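Local coordinates for cellobiose 2-epimerase (Ruminococcus albus, PDB 3VW5), which catalyses the reversible epimerization of cellobiose to 4-O-beta-D-glucopyranosyl-D-mannose, acting on an unmodified sugar, at residues K45-H50 with T109-F114; G90-M95 with Y136-D141; R52-Y57 with I116-S121. The protein carries 2 engineered substitutions. One frame throughout, in Å; residues are numbered along the deposited sequence.

Interaction 1 (K45-H50 with T109-F114); sequences KGVILH and TYNIAF
Ile-48 and Asn-111 bring the first turns of helices 47-64 and 109-126 together, their CA atoms being 5.7 Å apart, the nearest backbone approach of the two segments. Ile-48 is the centre of the contact, and its outer atoms reach further across than its CB direction alone suggests. Its CD1 comes up to the edge of the Tyr-110 ring, near the ring plane, with CE2 of Tyr-110 3.3 Å from CD1 of Ile-48; the two side chains cross at about a right angle. CG1 of Ile-48 meets the amide oxygen OD1 of Asn-111, and also lies 4.3 Å from CB of Phe-114.

Both helices belong to the (alpha/alpha)6 barrel, and each follows a strand of one five-stranded antiparallel sheet, 45-46 and 102-108. Asn-111 has CG anti to its backbone N (chi1 -172°), and its carboxamide lies against both Val-47 and Ile-48. CG2 of Val-47 lies 3.2 Å from ND2 of Asn-111. OD1 of Asn-111 also stands 3.3 Å from N of Ile-48, but the angle is too poor for a hydrogen bond.

Within segment 45-50, the N-cap residue Gly-46 has its carbonyl O gripped twice by His-50. ND1 of His-50 donates to O of Gly-46 over 3.1 Å, nearly straight at 166°, and the backbone N reaches that oxygen from the opposite face of the carbonyl plane. NE2 of His-50 is hydrogen-bonded to the backbone N of Phe-29, which further fixes the ring's rotation.

Interaction 2 (G90-M95 with Y136-D141); sequences GGVYWM and YRLFED. Engineered in segment 136-141: Leu-138 (natural residue Pro).
Leu-138 and Val-92 touch through methyl groups, the two side chains crossing at about a right angle, where a connecting loop of the (alpha/alpha)6 barrel passes helix 129-145. The loop runs from helix 67-84 to strand 95-96. CD1 of Leu-138 is 3.9 Å from CG1 of Val-92, a van der Waals distance. Leu-138 is an engineered residue, the natural one being proline, so its contacts describe this construct. Its other methyl, CD2, rests mainly on the backbone of Gly-91, 3.7 Å from CA of that residue, and also skirts CG1 of Val-92. One leucine thus forks over two consecutive loop residues.

Asp-141, one turn further along the helix, points its CB toward the loop and presents its carboxylate to the backbone N of Gly-91. This N donates to OD2 of Asp-141 over 2.7 Å, at an N-H...O angle of 152°. That bond must be read with caution, because OD2 sits too close to CA of Gly-90 in the model and its position is doubtful. The need for glycine at position 90 has independent support: at its backbone angles, phi 104° and psi 168°, a CB would be jammed against the preceding carbonyl oxygen. Downstream, where the loop joins the sheet, the pair Trp-94 and Met-95 lies opposite the single residue Asp-104, a classic beta bulge. Back at the glycines, O of Gly-90 accepts a hydrogen bond from NZ of Lys-107.

Interaction 3 (R52-Y57 with I116-S121); sequences RILWFY and IYALSS
Trp-55 and Tyr-117 form the aromatic part of a contact between helices 47-64 and 109-126 of the (alpha/alpha)6 barrel, whose short segments run in similar directions, 30° apart, with axes approaching to 8.0 Å. Their rings make an offset stack: the centroid of the five-membered ring of Trp-55 lies 4.1 Å from that of the Tyr-117 ring, and the planes are inclined by only 20°. CD1 of Trp-55 lies over one face of the phenol, displaced toward its rim, while CE2 of Tyr-117 lies likewise over the indole. Trp-55 carries CG anti to its backbone N (chi1 179°), beside the carbonyl carbon, and the end of the side chain comes nearer the other helix than its CB direction suggests.

Aliphatic contacts are made by Ala-118, Leu-54 and Leu-119. CB of Ala-118 is 3.9 Å from CG of Leu-54 and 4.1 Å from CB of Trp-55, consistent with the close backbones here, CA of Trp-55 and CA of Ala-118 being 4.2 Å apart. CD2 of Leu-54 also touches CD2 of Leu-119.

Two hydroxyls have partners beyond the pair, OH of Tyr-117 hydrogen-bonding to NH1 of Arg-377. An alanine in place of Tyr-117 would probably leave one indole face without its stacking partner and Arg-377 without this hydroxyl. Ser-121 lays OG 3.2 Å from CD1 of Trp-55, but its hydrogen bonds go to OE1 of Glu-191 and ND2 of Asn-59.

Interactions 1 and 3 are successive levels of one helix pair: both use helices 47-64 and 109-126, and their centres lie 10 Å apart. Interaction 2 joins the loop before strand 95-96 to helix 129-145, its centre 10 Å from that of interaction 1 and 14 Å from that of interaction 3. Along the chain come 45-50, 52-57 and 90-95, then 109-114, 116-121 and 136-141, so the contacts join parts far apart in sequence, gathering these three helices and the loop within the (alpha/alpha)6 barrel. N of Val-47 probably donates a hydrogen bond to O of Trp-94, linking interactions 1 and 2, while the engineered Leu-138 packs on Ile-116 and Leu-119, linking 2 and 3.

Interaction 1 (K45-H50 with T109-F114)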
loop_
_atom_site.group_PDB
_atom_site.type_symbol
_atom_site.label_atom_id
_atom_site.label_comp_id
_atom_site.label_asym_id
_atom_site.label_seq_id
_atom_site.Cartn_x
_atom_site.Cartn_y
_atom_site.Cartn_z
ATOM N N LYS A 45 -12.508 3.542 13.605
ATOM C CA LYS A 45 -11.328 2.775 13.238
ATOM C C LYS A 45 -11.519 2.119 11.870
ATOM O O LYS A 45 -12.341 1.218 11.718
ATOM C CB LYS A 45 -11.052 1.706 14.301
ATOM C CG LYS A 45 -10.994 2.251 15.723
ATOM C CD LYS A 45 -10.815 1.149 16.758
ATOM C CE LYS A 45 -10.482 1.729 18.128
ATOM N NZ LYS A 45 -10.499 0.702 19.212
ATOM N N GLY A 46 -10.763 2.579 10.877
ATOM C CA GLY A 46 -10.885 2.081 9.516
ATOM C C GLY A 46 -10.241 0.719 9.376
ATOM O O GLY A 46 -9.202 0.441 9.995
ATOM N N VAL A 47 -10.841 -0.149 8.566
ATOM C CA VAL A 47 -10.319 -1.505 8.474
ATOM C C VAL A 47 -9.074 -1.598 7.587
ATOM O O VAL A 47 -8.179 -2.407 7.854
ATOM C CB VAL A 47 -11.413 -2.563 8.152
ATOM C CG1 VAL A 47 -12.814 -1.960 8.331
ATOM C CG2 VAL A 47 -11.213 -3.177 6.790
ATOM N N ILE A 48 -8.988 -0.761 6.558
ATOM C CA ILE A 48 -7.739 -0.662 5.799
ATOM C C ILE A 48 -6.557 -0.260 6.699
ATOM O O ILE A 48 -5.436 -0.730 6.521
ATOM C CB ILE A 48 -7.862 0.290 4.590
ATOM C CG1 ILE A 48 -7.756 -0.504 3.290
ATOM C CG2 ILE A 48 -6.762 1.318 4.597
ATOM C CD1 ILE A 48 -8.388 0.204 2.116
ATOM N N LEU A 49 -6.830 0.598 7.671
ATOM C CA LEU A 49 -5.834 1.026 8.628
ATOM C C LEU A 49 -5.364 -0.162 9.464
ATOM O O LEU A 49 -4.166 -0.353 9.661
ATOM C CB LEU A 49 -6.402 2.139 9.526
ATOM C CG LEU A 49 -5.638 2.544 10.789
ATOM C CD1 LEU A 49 -4.225 2.959 10.463
ATOM C CD2 LEU A 49 -6.359 3.639 11.555
ATOM N N HIS A 50 -6.312 -0.959 9.956
ATOM C CA HIS A 50 -5.968 -2.121 10.755
ATOM C C HIS A 50 -5.276 -3.210 9.956
ATOM O O HIS A 50 -4.360 -3.865 10.455
ATOM C CB HIS A 50 -7.180 -2.651 11.501
ATOM C CG HIS A 50 -7.503 -1.851 12.720
ATOM N ND1 HIS A 50 -8.078 -0.600 12.654
ATOM C CD2 HIS A 50 -7.280 -2.096 14.034
ATOM C CE1 HIS A 50 -8.219 -0.121 13.876
ATOM N NE2 HIS A 50 -7.742 -1.008 14.732
ATOM N N THR A 109 -13.323 -3.923 -3.149
ATOM C CA THR A 109 -12.287 -4.813 -3.635
ATOM C C THR A 109 -10.901 -4.452 -3.087
ATOM O O THR A 109 -10.132 -5.311 -2.652
ATOM C CB THR A 109 -12.255 -4.777 -5.155
ATOM O OG1 THR A 109 -13.515 -5.234 -5.635
ATOM C CG2 THR A 109 -11.173 -5.669 -5.709
ATOM N N TYR A 110 -10.590 -3.169 -3.125
ATOM C CA TYR A 110 -9.300 -2.656 -2.686
ATOM C C TYR A 110 -9.060 -2.926 -1.193
ATOM O O TYR A 110 -7.966 -3.338 -0.785
ATOM C CB TYR A 110 -9.294 -1.168 -3.005
ATOM C CG TYR A 110 -8.131 -0.390 -2.511
ATOM C CD1 TYR A 110 -7.043 -0.170 -3.329
ATOM C CD2 TYR A 110 -8.136 0.181 -1.241
ATOM C CE1 TYR A 110 -5.966 0.574 -2.898
ATOM C CE2 TYR A 110 -7.060 0.927 -0.787
ATOM C CZ TYR A 110 -5.973 1.125 -1.625
ATOM O OH TYR A 110 -4.893 1.879 -1.211
ATOM N N ASN A 111 -10.093 -2.704 -0.388
ATOM C CA ASN A 111 -10.031 -2.940 1.047
ATOM C C ASN A 111 -9.886 -4.426 1.342
ATOM O O ASN A 111 -9.014 -4.818 2.122
ATOM C CB ASN A 111 -11.278 -2.371 1.727
ATOM C CG ASN A 111 -11.200 -2.409 3.246
ATOM O OD1 ASN A 111 -10.119 -2.338 3.829
ATOM N ND2 ASN A 111 -12.357 -2.513 3.891
ATOM N N ILE A 112 -10.721 -5.255 0.708
ATOM C CA ILE A 112 -10.627 -6.715 0.870
ATOM C C ILE A 112 -9.271 -7.299 0.451
ATOM O O ILE A 112 -8.770 -8.234 1.086
ATOM C CB ILE A 112 -11.727 -7.468 0.109
ATOM C CG1 ILE A 112 -13.112 -6.944 0.505
ATOM C CG2 ILE A 112 -11.593 -8.964 0.367
ATOM C CD1 ILE A 112 -14.183 -7.120 -0.570
ATOM N N ALA A 113 -8.687 -6.770 -0.621
ATOM C CA ALA A 113 -7.380 -7.228 -1.056
ATOM C C ALA A 113 -6.373 -7.017 0.074
ATOM O O ALA A 113 -5.513 -7.854 0.317
ATOM C CB ALA A 113 -6.936 -6.489 -2.318
ATOM N N PHE A 114 -6.486 -5.890 0.764
ATOM C CA PHE A 114 -5.513 -5.550 1.784
ATOM C C PHE A 114 -5.603 -6.491 2.975
ATOM O O PHE A 114 -4.582 -6.971 3.470
ATOM C CB PHE A 114 -5.670 -4.105 2.240
ATOM C CG PHE A 114 -4.569 -3.235 1.793
ATOM C CD1 PHE A 114 -3.310 -3.361 2.366
ATOM C CD2 PHE A 114 -4.768 -2.298 0.770
ATOM C CE1 PHE A 114 -2.257 -2.563 1.932
ATOM C CE2 PHE A 114 -3.729 -1.482 0.329
ATOM C CZ PHE A 114 -2.467 -1.618 0.910
#

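Interaction 2 (G90-M95 with Y136-D141)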
loop_
_atom_site.group_PDB
_atom_site.type_symbol
_atom_site.label_atom_id
_atom_site.label_comp_id
_atom_site.label_asym_id
_atom_site.label_seq_id
_atom_site.Cartn_x
_atom_site.Cartn_y
_atom_site.Cartn_z
ATOM N N GLY A 90 -19.633 -12.050 3.249
ATOM C CA GLY A 90 -18.275 -12.074 2.725
ATOM C C GLY A 90 -17.535 -10.736 2.767
ATOM O O GLY A 90 -18.122 -9.690 3.011
ATOM N N GLY A 91 -16.233 -10.771 2.524
ATOM C CA GLY A 91 -15.433 -9.568 2.545
ATOM C C GLY A 91 -15.245 -8.952 3.926
ATOM O O GLY A 91 -15.474 -9.588 4.968
ATOM N N VAL A 92 -14.803 -7.699 3.922
ATOM C CA VAL A 92 -14.593 -6.949 5.143
ATOM C C VAL A 92 -15.302 -5.605 5.021
ATOM O O VAL A 92 -15.475 -5.100 3.916
ATOM C CB VAL A 92 -13.088 -6.726 5.404
ATOM C CG1 VAL A 92 -12.367 -8.052 5.467
ATOM C CG2 VAL A 92 -12.476 -5.869 4.305
ATOM N N TYR A 93 -15.716 -5.029 6.147
ATOM C CA TYR A 93 -16.371 -3.719 6.123
ATOM C C TYR A 93 -15.375 -2.595 5.840
ATOM O O TYR A 93 -14.177 -2.831 5.705
ATOM C CB TYR A 93 -17.110 -3.453 7.437
ATOM C CG TYR A 93 -18.024 -4.575 7.861
ATOM C CD1 TYR A 93 -19.188 -4.859 7.146
ATOM C CD2 TYR A 93 -17.727 -5.354 8.976
ATOM C CE1 TYR A 93 -20.028 -5.898 7.533
ATOM C CE2 TYR A 93 -18.555 -6.390 9.371
ATOM C CZ TYR A 93 -19.702 -6.665 8.645
ATOM O OH TYR A 93 -20.525 -7.696 9.043
ATOM N N TRP A 94 -15.875 -1.368 5.752
ATOM C CA TRP A 94 -15.024 -0.220 5.457
ATOM C C TRP A 94 -14.546 0.495 6.740
ATOM O O TRP A 94 -13.382 0.863 6.871
ATOM C CB TRP A 94 -15.750 0.755 4.503
ATOM C CG TRP A 94 -14.910 1.935 4.118
ATOM C CD1 TRP A 94 -15.011 3.208 4.604
ATOM C CD2 TRP A 94 -13.817 1.946 3.196
ATOM N NE1 TRP A 94 -14.051 4.011 4.041
ATOM C CE2 TRP A 94 -13.306 3.264 3.171
ATOM C CE3 TRP A 94 -13.223 0.975 2.386
ATOM C CZ2 TRP A 94 -12.234 3.632 2.367
ATOM C CZ3 TRP A 94 -12.156 1.345 1.588
ATOM C CH2 TRP A 94 -11.674 2.662 1.582
ATOM N N MET A 95 -15.457 0.660 7.687
ATOM C CA MET A 95 -15.224 1.486 8.849
ATOM C C MET A 95 -15.919 0.909 10.061
ATOM O O MET A 95 -17.106 0.596 10.010
ATOM C CB MET A 95 -15.813 2.864 8.604
ATOM C CG MET A 95 -15.218 3.922 9.503
ATOM S SD MET A 95 -13.665 4.448 8.783
ATOM C CE MET A 95 -12.806 4.843 10.281
ATOM N N TYR A 136 -7.854 -17.162 2.484
ATOM C CA TYR A 136 -8.490 -17.856 1.369
ATOM C C TYR A 136 -9.972 -17.533 1.341
ATOM O O TYR A 136 -10.556 -17.361 0.277
ATOM C CB TYR A 136 -8.284 -19.367 1.478
ATOM C CG TYR A 136 -6.949 -19.847 0.972
ATOM C CD1 TYR A 136 -6.669 -19.846 -0.382
ATOM C CD2 TYR A 136 -5.966 -20.298 1.849
ATOM C CE1 TYR A 136 -5.453 -20.285 -0.852
ATOM C CE2 TYR A 136 -4.750 -20.728 1.391
ATOM C CZ TYR A 136 -4.499 -20.727 0.032
ATOM O OH TYR A 136 -3.287 -21.163 -0.463
ATOM N N ARG A 137 -10.579 -17.436 2.520
ATOM C CA ARG A 137 -11.991 -17.102 2.596
ATOM C C ARG A 137 -12.275 -15.794 1.844
ATOM O O ARG A 137 -13.252 -15.694 1.104
ATOM C CB ARG A 137 -12.473 -16.989 4.046
ATOM C CG ARG A 137 -13.970 -16.757 4.115
ATOM C CD ARG A 137 -14.458 -16.375 5.490
ATOM N NE ARG A 137 -15.541 -17.253 5.934
ATOM C CZ ARG A 137 -15.365 -18.336 6.698
ATOM N NH1 ARG A 137 -14.142 -18.684 7.131
ATOM N NH2 ARG A 137 -16.420 -19.075 7.038
ATOM N N LEU A 138 -11.406 -14.802 2.046
ATOM C CA LEU A 138 -11.579 -13.488 1.441
ATOM C C LEU A 138 -11.186 -13.474 -0.046
ATOM O O LEU A 138 -11.820 -12.812 -0.866
ATOM C CB LEU A 138 -10.804 -12.431 2.233
ATOM C CG LEU A 138 -11.260 -12.211 3.672
ATOM C CD1 LEU A 138 -10.354 -11.218 4.356
ATOM C CD2 LEU A 138 -12.699 -11.741 3.726
ATOM N N PHE A 139 -10.138 -14.206 -0.385
ATOM C CA PHE A 139 -9.834 -14.480 -1.785
ATOM C C PHE A 139 -11.068 -15.040 -2.521
ATOM O O PHE A 139 -11.403 -14.575 -3.604
ATOM C CB PHE A 139 -8.657 -15.451 -1.874
ATOM C CG PHE A 139 -8.470 -16.076 -3.221
ATOM C CD1 PHE A 139 -7.808 -15.393 -4.233
ATOM C CD2 PHE A 139 -8.907 -17.372 -3.470
ATOM C CE1 PHE A 139 -7.610 -15.977 -5.479
ATOM C CE2 PHE A 139 -8.708 -17.967 -4.725
ATOM C CZ PHE A 139 -8.058 -17.267 -5.723
ATOM N N GLU A 140 -11.747 -16.026 -1.929
ATOM C CA GLU A 140 -12.945 -16.594 -2.539
ATOM C C GLU A 140 -14.056 -15.559 -2.692
ATOM O O GLU A 140 -14.726 -15.494 -3.733
ATOM C CB GLU A 140 -13.442 -17.802 -1.748
ATOM C CG GLU A 140 -12.619 -19.047 -2.014
ATOM C CD GLU A 140 -13.229 -20.295 -1.417
ATOM O OE1 GLU A 140 -13.727 -20.238 -0.260
ATOM O OE2 GLU A 140 -13.208 -21.340 -2.117
ATOM N N ASP A 141 -14.241 -14.745 -1.657
ATOM C CA ASP A 141 -15.248 -13.696 -1.685
ATOM C C ASP A 141 -14.999 -12.692 -2.801
ATOM O O ASP A 141 -15.943 -12.208 -3.410
ATOM C CB ASP A 141 -15.330 -12.964 -0.339
ATOM C CG ASP A 141 -15.896 -13.835 0.764
ATOM O OD1 ASP A 141 -16.381 -14.947 0.434
ATOM O OD2 ASP A 141 -15.865 -13.410 1.950
#

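Interaction 3 (R52-Y57 with I116-S121)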
loop_
_atom_site.group_PDB
_atom_site.type_symbol
_atom_site.label_atom_id
_atom_site.label_comp_id
_atom_site.label_asym_id
_atom_site.label_seq_id
_atom_site.Cartn_x
_atom_site.Cartn_y
_atom_site.Cartn_z
ATOM N N ARG A 52 -3.331 -2.654 7.489
ATOM C CA ARG A 52 -1.983 -2.140 7.250
ATOM C C ARG A 52 -1.093 -2.233 8.493
ATOM O O ARG A 52 0.107 -2.549 8.403
ATOM C CB ARG A 52 -2.040 -0.730 6.687
ATOM C CG ARG A 52 -2.562 -0.705 5.277
ATOM C CD ARG A 52 -2.969 0.680 4.817
ATOM N NE ARG A 52 -3.056 0.753 3.364
ATOM C CZ ARG A 52 -3.186 1.883 2.669
ATOM N NH1 ARG A 52 -3.245 3.059 3.289
ATOM N NH2 ARG A 52 -3.248 1.835 1.349
ATOM N N ILE A 53 -1.690 -1.975 9.651
ATOM C CA ILE A 53 -0.990 -2.193 10.904
ATOM C C ILE A 53 -0.643 -3.684 11.051
ATOM O O ILE A 53 0.519 -4.033 11.305
ATOM C CB ILE A 53 -1.791 -1.661 12.088
ATOM C CG1 ILE A 53 -1.900 -0.148 11.968
ATOM C CG2 ILE A 53 -1.133 -2.034 13.423
ATOM C CD1 ILE A 53 -2.952 0.484 12.879
ATOM N N LEU A 54 -1.637 -4.554 10.847
ATOM C CA LEU A 54 -1.418 -6.012 10.875
ATOM C C LEU A 54 -0.292 -6.401 9.927
ATOM O O LEU A 54 0.646 -7.102 10.313
ATOM C CB LEU A 54 -2.697 -6.790 10.547
ATOM C CG LEU A 54 -2.561 -8.323 10.500
ATOM C CD1 LEU A 54 -1.798 -8.872 11.702
ATOM C CD2 LEU A 54 -3.899 -9.041 10.356
ATOM N N TRP A 55 -0.353 -5.923 8.690
ATOM C CA TRP A 55 0.731 -6.214 7.769
ATOM C C TRP A 55 2.070 -5.740 8.330
ATOM O O TRP A 55 3.087 -6.422 8.222
ATOM C CB TRP A 55 0.499 -5.606 6.373
ATOM C CG TRP A 55 1.675 -5.929 5.482
ATOM C CD1 TRP A 55 1.820 -7.024 4.684
ATOM C CD2 TRP A 55 2.902 -5.185 5.365
ATOM N NE1 TRP A 55 3.039 -6.995 4.055
ATOM C CE2 TRP A 55 3.727 -5.882 4.459
ATOM C CE3 TRP A 55 3.375 -3.990 5.927
ATOM C CZ2 TRP A 55 5.002 -5.432 4.115
ATOM C CZ3 TRP A 55 4.644 -3.549 5.581
ATOM C CH2 TRP A 55 5.437 -4.263 4.689
ATOM N N PHE A 56 2.057 -4.551 8.919
ATOM C CA PHE A 56 3.275 -3.906 9.364
ATOM C C PHE A 56 3.941 -4.638 10.514
ATOM O O PHE A 56 5.152 -4.884 10.486
ATOM C CB PHE A 56 2.979 -2.484 9.810
ATOM C CG PHE A 56 4.091 -1.863 10.589
ATOM C CD1 PHE A 56 5.230 -1.434 9.949
ATOM C CD2 PHE A 56 3.993 -1.716 11.957
ATOM C CE1 PHE A 56 6.250 -0.862 10.651
ATOM C CE2 PHE A 56 5.010 -1.126 12.670
ATOM C CZ PHE A 56 6.145 -0.699 12.021
ATOM N N TYR A 57 3.161 -4.976 11.535
ATOM C CA TYR A 57 3.746 -5.681 12.661
ATOM C C TYR A 57 4.189 -7.064 12.253
ATOM O O TYR A 57 5.308 -7.488 12.587
ATOM C CB TYR A 57 2.803 -5.713 13.857
ATOM C CG TYR A 57 2.877 -4.444 14.670
ATOM C CD1 TYR A 57 4.086 -4.031 15.239
ATOM C CD2 TYR A 57 1.753 -3.654 14.865
ATOM C CE1 TYR A 57 4.166 -2.878 15.988
ATOM C CE2 TYR A 57 1.823 -2.497 15.607
ATOM C CZ TYR A 57 3.030 -2.109 16.167
ATOM O OH TYR A 57 3.099 -0.953 16.907
ATOM N N ILE A 116 -6.486 -9.521 2.813
ATOM C CA ILE A 116 -5.756 -10.700 2.349
ATOM C C ILE A 116 -4.240 -10.558 2.495
ATOM O O ILE A 116 -3.566 -11.477 2.949
ATOM C CB ILE A 116 -6.103 -11.018 0.887
ATOM C CG1 ILE A 116 -7.548 -11.481 0.789
ATOM C CG2 ILE A 116 -5.156 -12.062 0.302
ATOM C CD1 ILE A 116 -8.117 -11.301 -0.596
ATOM N N TYR A 117 -3.712 -9.404 2.096
ATOM C CA TYR A 117 -2.284 -9.110 2.165
ATOM C C TYR A 117 -1.754 -9.236 3.601
ATOM O O TYR A 117 -0.734 -9.885 3.846
ATOM C CB TYR A 117 -2.062 -7.709 1.617
ATOM C CG TYR A 117 -0.628 -7.276 1.456
ATOM C CD1 TYR A 117 0.334 -8.137 0.970
ATOM C CD2 TYR A 117 -0.245 -5.973 1.763
ATOM C CE1 TYR A 117 1.648 -7.724 0.802
ATOM C CE2 TYR A 117 1.063 -5.547 1.602
ATOM C CZ TYR A 117 2.005 -6.420 1.115
ATOM O OH TYR A 117 3.303 -5.991 0.958
ATOM N N ALA A 118 -2.468 -8.608 4.534
ATOM C CA ALA A 118 -2.148 -8.633 5.957
ATOM C C ALA A 118 -2.289 -10.040 6.563
ATOM O O ALA A 118 -1.389 -10.503 7.247
ATOM C CB ALA A 118 -3.027 -7.658 6.710
ATOM N N LEU A 119 -3.421 -10.703 6.336
ATOM C CA LEU A 119 -3.655 -12.035 6.890
ATOM C C LEU A 119 -2.585 -13.005 6.398
ATOM O O LEU A 119 -2.054 -13.799 7.182
ATOM C CB LEU A 119 -5.062 -12.544 6.552
ATOM C CG LEU A 119 -6.211 -11.845 7.303
ATOM C CD1 LEU A 119 -7.584 -12.109 6.663
ATOM C CD2 LEU A 119 -6.242 -12.153 8.802
ATOM N N SER A 120 -2.252 -12.928 5.111
ATOM C CA SER A 120 -1.245 -13.816 4.547
ATOM C C SER A 120 0.045 -13.618 5.292
ATOM O O SER A 120 0.717 -14.568 5.665
ATOM C CB SER A 120 -1.030 -13.551 3.061
ATOM O OG SER A 120 -2.182 -13.879 2.308
ATOM N N SER A 121 0.380 -12.361 5.517
ATOM C CA SER A 121 1.625 -12.006 6.176
ATOM C C SER A 121 1.645 -12.474 7.623
ATOM O O SER A 121 2.672 -12.907 8.124
ATOM C CB SER A 121 1.820 -10.495 6.111
ATOM O OG SER A 121 2.410 -10.147 4.885
#